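Local coordinates for beta-glucuronidase (uncultured Clostridium sp., PDB 6U7J) that hydrolyses beta-glucuronides, including estrogen glucuronides in the gut, and so releases the free hormone for reuse, at the interface of chains A and B. Numbering follows the deposited sequence. Chains: chain A/B, Beta-glucuronidase.

The interface of chains A and B. Residues chain A 17-18, 273; chain B 86-87.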
ATOM      1  N   GLU A  17     -13.127 -40.348  31.142  1.00 34.57           N
ATOM      2  CA  GLU A  17     -12.520 -41.376  31.976  1.00 37.53           C
ATOM      3  C   GLU A  17     -12.224 -42.654  31.197  1.00 33.07           C
ATOM      4  O   GLU A  17     -11.345 -43.414  31.606  1.00 34.05           O
ATOM      5  CB  GLU A  17     -13.427 -41.686  33.179  1.00 32.52           C
ATOM      6  CG  GLU A  17     -14.540 -42.673  32.873  1.00 36.06           C
ATOM      7  CD  GLU A  17     -15.776 -42.025  32.248  1.00 41.48           C
ATOM      8  OE1 GLU A  17     -15.705 -40.859  31.791  1.00 39.73           O
ATOM      9  OE2 GLU A  17     -16.828 -42.697  32.204  1.00 44.22           O
ATOM     10  N   ALA A  18     -12.927 -42.898  30.087  1.00 34.63           N
ATOM     11  CA  ALA A  18     -12.835 -44.140  29.325  1.00 34.58           C
ATOM     12  C   ALA A  18     -12.119 -44.010  27.996  1.00 36.98           C
ATOM     13  O   ALA A  18     -11.555 -44.994  27.520  1.00 41.46           O
ATOM     14  CB  ALA A  18     -14.232 -44.690  29.038  1.00 33.28           C
ATOM     15  N   GLN A 273     -17.840 -50.313  29.769  1.00 39.97           N
ATOM     16  CA  GLN A 273     -16.751 -49.439  30.186  1.00 45.53           C
ATOM     17  C   GLN A 273     -16.657 -48.152  29.363  1.00 40.46           C
ATOM     18  O   GLN A 273     -15.820 -47.297  29.671  1.00 36.39           O
ATOM     19  CB  GLN A 273     -15.421 -50.181  30.105  1.00 43.12           C
ATOM     20  CG  GLN A 273     -15.439 -51.520  30.800  1.00 53.26           C
ATOM     21  CD  GLN A 273     -14.416 -51.593  31.906  1.00 61.18           C
ATOM     22  OE1 GLN A 273     -14.493 -50.846  32.889  1.00 62.96           O
ATOM     23  NE2 GLN A 273     -13.442 -52.485  31.752  1.00 62.77           N
TER
ATOM     24  N   PRO B  86      -7.905 -40.197  32.523  1.00 35.79           N
ATOM     25  CA  PRO B  86      -8.468 -41.504  32.174  1.00 37.71           C
ATOM     26  C   PRO B  86      -8.256 -42.514  33.296  1.00 41.56           C
ATOM     27  O   PRO B  86      -7.342 -42.381  34.114  1.00 39.60           O
ATOM     28  CB  PRO B  86      -7.699 -41.901  30.908  1.00 37.94           C
ATOM     29  CG  PRO B  86      -6.442 -41.111  30.947  1.00 36.33           C
ATOM     30  CD  PRO B  86      -6.655 -39.897  31.803  1.00 37.20           C
ATOM     31  N   ARG B  87      -9.157 -43.506  33.348  1.00 38.83           N
ATOM     32  CA  ARG B  87      -9.005 -44.637  34.260  1.00 44.17           C
ATOM     33  C   ARG B  87      -7.624 -45.262  34.141  1.00 39.08           C
ATOM     34  O   ARG B  87      -7.016 -45.648  35.142  1.00 46.57           O
ATOM     35  CB  ARG B  87     -10.067 -45.696  33.961  1.00 42.08           C
ATOM     36  CG  ARG B  87     -11.260 -45.677  34.873  1.00 45.68           C
ATOM     37  CD  ARG B  87     -12.150 -46.911  34.650  1.00 50.80           C
ATOM     38  NE  ARG B  87     -12.387 -47.158  33.229  1.00 47.98           N
ATOM     39  CZ  ARG B  87     -13.545 -46.944  32.606  1.00 45.41           C
ATOM     40  NH1 ARG B  87     -14.603 -46.489  33.271  1.00 39.43           N
ATOM     41  NH2 ARG B  87     -13.647 -47.194  31.305  1.00 45.41           N
TER
HETATM   42  O   HOH W   1     -17.333 -45.516  32.642  1.00 46.03           O
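B:Arg87 meets the backbone carbonyls of A:Glu17 and A:Gln273 in this patch, where two copies of a family 2 glycoside hydrolase touch: the N-terminal loop residues A:Glu17 and A:Ala18 and a hairpin loop carrying A:Gln273 meet the sugar-binding domain of chain B. B:Pro86 and B:Arg87 belong to that domain, with B:Arg87 opening the short 3-10 helix 87-89; A:Gln273 sits in the loop between strands 265-271 and 274-280. The whole interface is two-fold symmetric, so the same contact recurs with the chains exchanged; whether this pairing is the one used in solution the structure alone does not show.

The direct hydrogen bonds of B:Arg87 end on main-chain oxygens. Its amide N gives a hydrogen bond of 2.8 Å to A:Glu17 O. At the far end of the same residue, guanidinium NH2 gives 2.7 Å to A:Gln273 O, lying in the carbonyl plane on a lone pair and close to the plane of the guanidinium itself. The arginine is extended through chi2 and turns at chi3 (-46°), which carries the guanidinium across to A:Gln273.

Water 1 extends the grip: it lies 3.0 Å from B:Arg87 NH1, in the guanidinium plane, and 2.9 Å from A:Glu17 OE2. The carboxylate and guanidinium are turned 85° apart; A:Glu17 OE2 and B:Arg87 NH1 are 4.5 Å apart and bridged by the water, although their opposite charges probably still attract.

Two oxygens lie over the faces of the guanidinium. Over one stands the side-chain amide oxygen of A:Gln273, with OE1 4.0 Å from B:Arg87 CZ; A:Glu17 O lies beyond the opposite face, toward the rim.

Van der Waals contacts add to this. The methyl of A:Ala18 comes alongside, CB 3.4 Å from B:Arg87 NH2, while B:Pro86 CA rests 4.1 Å from A:Glu17 CA.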